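Local coordinates for protein CG8862 (Drosophila melanogaster, PDB 3ISM) that probably cuts DNA and RNA as the magnesium-dependent mitochondrial nuclease endonuclease G, captured here in complex with its protein inhibitor, at residues Y43-R48 with I81-S87; M124-V128 with V184-F190. All coordinates share one frame; numbering follows the deposited sequence.

Contact 1 of 2, residues Y43-R48 with I81-S87; sequences YDRRNR and IHPFFRS
The Tyr43 ring has Ile81 CD1 over one face, a CH-pi contact 4.2 Å from the ring centroid, and the carbonyl oxygen of Phe85 at its edge, near the ring plane. Phe85 is sandwiched: Arg45 CB sits over one face, 4.1 Å from the centroid, Phe84 CB covers the opposite face, and Arg48 NH1 comes up to the edge. The chain turns beyond the end of strand 40-44 to enter strand 49-57, so this is the turn of a beta-hairpin in the large mixed sheet, packed against the loop that leads into helix 89-92. With CG anti to the backbone N (chi1 -169°), Tyr43 reaches out to that loop, and its OH donates to Phe85 O over 2.7 Å in the carbonyl plane. Water 1 donates to the same hydroxyl and accepts from Ser87 N. A phenylalanine in place of Tyr43 would probably leave Phe85 O without this donor and take one partner from the water. Arg48 bends back on its own segment, where NH1 bonds to Arg45 O at 2.8 Å in the guanidinium plane; Phe84 O lies over a face of that group, 3.8 Å from NH2. Two polar ends reach the second subunit: Arg45 NH2 bonds to Pro28 O and Arg48 NH2 to Arg233 O, both of that subunit. Arg48 NE donates to Asn182 O of the same chain.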
loop_
_atom_site.group_PDB
_atom_site.type_symbol
_atom_site.label_atom_id
_atom_site.label_comp_id
_atom_site.label_asym_id
_atom_site.label_seq_id
_atom_site.Cartn_x
_atom_site.Cartn_y
_atom_site.Cartn_z
ATOM N N TYR B 43 -13.018 -1.256 -1.594
ATOM C CA TYR B 43 -12.282 -0.641 -2.702
ATOM C C TYR B 43 -11.042 0.094 -2.202
ATOM O O TYR B 43 -11.113 0.875 -1.235
ATOM C CB TYR B 43 -13.168 0.344 -3.471
ATOM C CG TYR B 43 -12.558 0.815 -4.775
ATOM C CD1 TYR B 43 -12.323 -0.087 -5.825
ATOM C CD2 TYR B 43 -12.196 2.152 -4.959
ATOM C CE1 TYR B 43 -11.757 0.347 -7.035
ATOM C CE2 TYR B 43 -11.627 2.597 -6.161
ATOM C CZ TYR B 43 -11.420 1.682 -7.195
ATOM O OH TYR B 43 -10.887 2.103 -8.394
ATOM N N ASP B 44 -9.920 -0.154 -2.864
ATOM C CA ASP B 44 -8.661 0.513 -2.527
ATOM C C ASP B 44 -8.511 1.724 -3.454
ATOM O O ASP B 44 -8.100 1.577 -4.606
ATOM C CB ASP B 44 -7.500 -0.475 -2.695
ATOM C CG ASP B 44 -6.155 0.099 -2.273
ATOM O OD1 ASP B 44 -6.077 1.313 -2.005
ATOM O OD2 ASP B 44 -5.174 -0.680 -2.192
ATOM N N ARG B 45 -8.892 2.903 -2.954
ATOM C CA ARG B 45 -8.853 4.146 -3.738
ATOM C C ARG B 45 -7.453 4.561 -4.213
ATOM O O ARG B 45 -7.324 5.198 -5.252
ATOM C CB ARG B 45 -9.498 5.296 -2.974
ATOM C CG ARG B 45 -11.011 5.152 -2.852
ATOM C CD ARG B 45 -11.608 6.268 -2.010
ATOM N NE ARG B 45 -11.178 6.205 -0.614
ATOM C CZ ARG B 45 -11.364 7.190 0.271
ATOM N NH1 ARG B 45 -11.949 8.324 -0.100
ATOM N NH2 ARG B 45 -10.972 7.039 1.527
ATOM N N ARG B 46 -6.437 4.199 -3.438
ATOM C CA ARG B 46 -5.053 4.493 -3.746
ATOM C C ARG B 46 -4.561 3.660 -4.931
ATOM O O ARG B 46 -3.822 4.152 -5.790
ATOM C CB ARG B 46 -4.195 4.155 -2.528
ATOM C CG ARG B 46 -2.718 4.511 -2.728
ATOM C CD ARG B 46 -1.986 4.622 -1.424
ATOM N NE ARG B 46 -1.769 3.334 -0.760
ATOM C CZ ARG B 46 -0.854 2.433 -1.142
ATOM N NH1 ARG B 46 -0.057 2.647 -2.181
ATOM N NH2 ARG B 46 -0.726 1.299 -0.476
ATOM N N ASN B 47 -4.980 2.398 -4.977
ATOM C CA ASN B 47 -4.478 1.465 -5.976
ATOM C C ASN B 47 -5.418 1.284 -7.152
ATOM O O ASN B 47 -5.039 0.733 -8.184
ATOM C CB ASN B 47 -4.123 0.135 -5.310
ATOM C CG ASN B 47 -2.779 0.209 -4.560
ATOM O OD1 ASN B 47 -1.843 0.852 -5.032
ATOM N ND2 ASN B 47 -2.677 -0.472 -3.417
ATOM N N ARG B 48 -6.632 1.800 -6.997
ATOM C CA ARG B 48 -7.671 1.758 -8.040
ATOM C C ARG B 48 -8.122 0.321 -8.379
ATOM O O ARG B 48 -8.479 0.038 -9.531
ATOM C CB ARG B 48 -7.259 2.551 -9.295
ATOM C CG ARG B 48 -7.376 4.091 -9.194
ATOM C CD ARG B 48 -6.330 4.681 -8.290
ATOM N NE ARG B 48 -5.720 5.921 -8.777
ATOM C CZ ARG B 48 -5.400 6.952 -7.994
ATOM N NH1 ARG B 48 -5.670 6.916 -6.696
ATOM N NH2 ARG B 48 -4.822 8.036 -8.509
ATOM N N ILE B 81 -17.935 5.566 -7.378
ATOM C CA ILE B 81 -16.570 5.917 -6.904
ATOM C C ILE B 81 -16.232 7.355 -7.348
ATOM O O ILE B 81 -16.515 7.738 -8.495
ATOM C CB ILE B 81 -15.459 4.968 -7.473
ATOM C CG1 ILE B 81 -15.804 3.471 -7.298
ATOM C CG2 ILE B 81 -14.090 5.285 -6.871
ATOM C CD1 ILE B 81 -15.830 3.004 -5.879
ATOM N N HIS B 82 -15.639 8.144 -6.447
ATOM C CA HIS B 82 -15.208 9.517 -6.763
ATOM C C HIS B 82 -14.297 9.468 -8.010
ATOM O O HIS B 82 -13.460 8.574 -8.117
ATOM C CB HIS B 82 -14.479 10.127 -5.535
ATOM C CG HIS B 82 -14.122 11.581 -5.679
ATOM N ND1 HIS B 82 -13.072 12.022 -6.459
ATOM C CD2 HIS B 82 -14.669 12.693 -5.126
ATOM C CE1 HIS B 82 -13.004 13.341 -6.402
ATOM N NE2 HIS B 82 -13.959 13.774 -5.598
ATOM N N PRO B 83 -14.483 10.404 -8.966
ATOM C CA PRO B 83 -13.698 10.410 -10.216
ATOM C C PRO B 83 -12.168 10.304 -10.063
ATOM O O PRO B 83 -11.511 9.739 -10.950
ATOM C CB PRO B 83 -14.100 11.728 -10.883
ATOM C CG PRO B 83 -15.497 11.966 -10.389
ATOM C CD PRO B 83 -15.484 11.488 -8.950
ATOM N N PHE B 84 -11.618 10.778 -8.944
ATOM C CA PHE B 84 -10.163 10.735 -8.713
ATOM C C PHE B 84 -9.679 9.315 -8.586
ATOM O O PHE B 84 -8.524 9.031 -8.860
ATOM C CB PHE B 84 -9.778 11.451 -7.405
ATOM C CG PHE B 84 -9.810 12.959 -7.480
ATOM C CD1 PHE B 84 -10.288 13.627 -8.610
ATOM C CD2 PHE B 84 -9.412 13.708 -6.381
ATOM C CE1 PHE B 84 -10.332 15.033 -8.649
ATOM C CE2 PHE B 84 -9.453 15.082 -6.396
ATOM C CZ PHE B 84 -9.912 15.761 -7.534
ATOM N N PHE B 85 -10.557 8.412 -8.143
ATOM C CA PHE B 85 -10.099 7.060 -7.771
ATOM C C PHE B 85 -10.671 5.937 -8.634
ATOM O O PHE B 85 -10.509 4.765 -8.296
ATOM C CB PHE B 85 -10.396 6.784 -6.291
ATOM C CG PHE B 85 -10.118 7.958 -5.391
ATOM C CD1 PHE B 85 -8.831 8.493 -5.295
ATOM C CD2 PHE B 85 -11.142 8.531 -4.648
ATOM C CE1 PHE B 85 -8.576 9.598 -4.477
ATOM C CE2 PHE B 85 -10.894 9.635 -3.815
ATOM C CZ PHE B 85 -9.614 10.166 -3.732
ATOM N N ARG B 86 -11.326 6.302 -9.737
ATOM C CA ARG B 86 -11.910 5.323 -10.662
ATOM C C ARG B 86 -10.907 4.795 -11.659
ATOM O O ARG B 86 -10.231 5.580 -12.321
ATOM C CB ARG B 86 -12.976 5.971 -11.503
ATOM C CG ARG B 86 -14.333 5.960 -10.927
ATOM C CD ARG B 86 -15.249 6.770 -11.815
ATOM N NE ARG B 86 -16.153 7.562 -10.996
ATOM C CZ ARG B 86 -17.002 8.460 -11.470
ATOM N NH1 ARG B 86 -17.080 8.682 -12.774
ATOM N NH2 ARG B 86 -17.785 9.115 -10.624
ATOM N N SER B 87 -10.835 3.481 -11.811
ATOM C CA SER B 87 -10.196 2.936 -13.005
ATOM C C SER B 87 -11.133 3.078 -14.211
ATOM O O SER B 87 -12.379 3.070 -14.072
ATOM C CB SER B 87 -9.764 1.482 -12.814
ATOM O OG SER B 87 -10.852 0.677 -12.387
HETATM O O HOH W 1 -12.580 1.496 -10.531
HETATM O O HOH W 2 -9.377 -1.533 -11.533
#

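Contact 2 of 2, residues M124-V128 with V184-F190; sequences MAPQV and VAVPTHF
Phe190 turns one face of its ring to the side chain of Gln127, whose amide plane stands nearly upright on it, 85° from the ring plane; Gln127 CG reaches Phe190 CE2 at 3.6 Å. Strand 124-127 pairs antiparallel with strand 98-101, which carries His101, the probable proton acceptor, and the pair is consistent with the two strands of the family's His-Me finger (beta-beta-alpha-metal) site. Segment 184-190 runs from a small three-stranded sheet into strand 189-197 of the large one, so the active-site strand pair is laid against the crossing between two sheets. At the entry to the large sheet Thr188 and His189 form a classic beta bulge opposite Leu161. Ala125 CB meets the edge of the Phe190 ring, 3.8 Å from CE1. Away from Phe190, the Pro126 ring lies against two valines: its CG packs on Val184 CG1 at 3.8 Å and its CB on Val186 CG2 at 3.7 Å. Val186 offers that methyl because CG1 is anti to the backbone N (chi1 -179°), leaving CG2 beside the N. Asn212 ND2 joins the two backbones by bonding to both Pro126 O and Pro187 O. Closer than any of the methyls, Ala185 O lies 3.2 Å from Pro126 CD.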
loop_
_atom_site.group_PDB
_atom_site.type_symbol
_atom_site.label_atom_id
_atom_site.label_comp_id
_atom_site.label_asym_id
_atom_site.label_seq_id
_atom_site.Cartn_x
_atom_site.Cartn_y
_atom_site.Cartn_z
ATOM N N MET B 124 -12.332 -4.948 -10.731
ATOM C CA MET B 124 -11.237 -5.419 -11.583
ATOM C C MET B 124 -9.866 -5.097 -11.036
ATOM O O MET B 124 -9.672 -4.077 -10.369
ATOM C CB MET B 124 -11.337 -4.816 -12.994
ATOM C CG MET B 124 -12.651 -5.068 -13.687
ATOM S SD MET B 124 -12.875 -6.811 -14.030
ATOM C CE MET B 124 -14.648 -6.883 -14.010
ATOM N N ALA B 125 -8.910 -5.972 -11.341
ATOM C CA ALA B 125 -7.488 -5.678 -11.170
ATOM C C ALA B 125 -6.724 -6.202 -12.375
ATOM O O ALA B 125 -7.148 -7.187 -13.002
ATOM C CB ALA B 125 -6.922 -6.276 -9.867
ATOM N N PRO B 126 -5.622 -5.520 -12.736
ATOM C CA PRO B 126 -4.809 -5.977 -13.857
ATOM C C PRO B 126 -4.254 -7.361 -13.591
ATOM O O PRO B 126 -3.563 -7.586 -12.596
ATOM C CB PRO B 126 -3.685 -4.925 -13.945
ATOM C CG PRO B 126 -4.291 -3.708 -13.338
ATOM C CD PRO B 126 -5.130 -4.247 -12.193
ATOM N N GLN B 127 -4.595 -8.283 -14.478
ATOM C CA GLN B 127 -4.083 -9.639 -14.418
ATOM C C GLN B 127 -3.491 -10.010 -15.763
ATOM O O GLN B 127 -4.035 -9.626 -16.807
ATOM C CB GLN B 127 -5.204 -10.615 -14.073
ATOM C CG GLN B 127 -5.842 -10.356 -12.710
ATOM C CD GLN B 127 -6.824 -11.435 -12.323
ATOM O OE1 GLN B 127 -7.625 -11.876 -13.137
ATOM N NE2 GLN B 127 -6.755 -11.878 -11.070
ATOM N N VAL B 128 -2.377 -10.743 -15.729
ATOM C CA VAL B 128 -1.869 -11.458 -16.909
ATOM C C VAL B 128 -3.003 -12.288 -17.515
ATOM O O VAL B 128 -3.755 -12.949 -16.792
ATOM C CB VAL B 128 -0.668 -12.361 -16.512
ATOM C CG1 VAL B 128 -0.231 -13.271 -17.650
ATOM C CG2 VAL B 128 0.503 -11.490 -16.029
ATOM N N VAL B 184 -3.403 2.591 -12.221
ATOM C CA VAL B 184 -4.014 1.391 -11.649
ATOM C C VAL B 184 -2.896 0.396 -11.287
ATOM O O VAL B 184 -2.070 0.057 -12.132
ATOM C CB VAL B 184 -5.060 0.782 -12.615
ATOM C CG1 VAL B 184 -5.736 -0.487 -12.005
ATOM C CG2 VAL B 184 -6.112 1.817 -12.940
ATOM N N ALA B 185 -2.857 -0.031 -10.021
ATOM C CA ALA B 185 -1.809 -0.929 -9.551
ATOM C C ALA B 185 -1.918 -2.332 -10.154
ATOM O O ALA B 185 -3.018 -2.873 -10.289
ATOM C CB ALA B 185 -1.837 -1.018 -8.050
ATOM N N VAL B 186 -0.772 -2.906 -10.510
ATOM C CA VAL B 186 -0.697 -4.292 -10.957
ATOM C C VAL B 186 -0.178 -5.141 -9.794
ATOM O O VAL B 186 1.020 -5.125 -9.471
ATOM C CB VAL B 186 0.197 -4.476 -12.201
ATOM C CG1 VAL B 186 0.195 -5.953 -12.631
ATOM C CG2 VAL B 186 -0.265 -3.555 -13.383
ATOM N N PRO B 187 -1.086 -5.868 -9.142
ATOM C CA PRO B 187 -0.702 -6.694 -7.992
ATOM C C PRO B 187 0.320 -7.778 -8.348
ATOM O O PRO B 187 0.344 -8.269 -9.483
ATOM C CB PRO B 187 -2.040 -7.297 -7.543
ATOM C CG PRO B 187 -3.096 -6.294 -8.059
ATOM C CD PRO B 187 -2.539 -5.925 -9.404
ATOM N N THR B 188 1.170 -8.132 -7.389
ATOM C CA THR B 188 2.206 -9.143 -7.614
ATOM C C THR B 188 1.570 -10.547 -7.558
ATOM O O THR B 188 2.039 -11.469 -8.200
ATOM C CB THR B 188 3.352 -9.047 -6.554
ATOM O OG1 THR B 188 2.857 -9.429 -5.252
ATOM C CG2 THR B 188 3.907 -7.637 -6.497
ATOM N N HIS B 189 0.506 -10.676 -6.764
ATOM C CA HIS B 189 -0.126 -11.974 -6.451
ATOM C C HIS B 189 -1.601 -11.729 -6.138
ATOM O O HIS B 189 -2.002 -10.601 -5.876
ATOM C CB HIS B 189 0.502 -12.628 -5.203
ATOM C CG HIS B 189 1.951 -13.002 -5.338
ATOM N ND1 HIS B 189 2.969 -12.070 -5.304
ATOM C CD2 HIS B 189 2.557 -14.212 -5.419
ATOM C CE1 HIS B 189 4.136 -12.685 -5.410
ATOM N NE2 HIS B 189 3.913 -13.987 -5.483
ATOM N N PHE B 190 -2.396 -12.799 -6.143
ATOM C CA PHE B 190 -3.772 -12.758 -5.666
ATOM C C PHE B 190 -4.029 -13.941 -4.734
ATOM O O PHE B 190 -3.363 -14.944 -4.829
ATOM C CB PHE B 190 -4.752 -12.800 -6.846
ATOM C CG PHE B 190 -4.668 -11.607 -7.754
ATOM C CD1 PHE B 190 -5.421 -10.468 -7.495
ATOM C CD2 PHE B 190 -3.847 -11.630 -8.884
ATOM C CE1 PHE B 190 -5.337 -9.352 -8.330
ATOM C CE2 PHE B 190 -3.765 -10.526 -9.734
ATOM C CZ PHE B 190 -4.508 -9.380 -9.454
#

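Contacts 1 and 2 follow one another along the chain, with centres 14 Å apart, and meet at strand 184-185. There Asn47 O lies 3.0 Å from Ala185 N, a probable hydrogen bond. Val184 packs both ways: its CG1 is 3.7 Å from Arg48 O and its CG2 3.7 Å from Ser87 CB. Contact 2 stands closer to the chemistry: the side chain of Gln127 is about 4 Å from a magnesium ion and about 3 Å from that of Asn133, a magnesium ligand. The side chain of Ser87 in contact 1 is about 12 Å from that of His101, the probable proton acceptor. Contact 1, by contrast, reaches the second subunit, which does not touch the segments of contact 2.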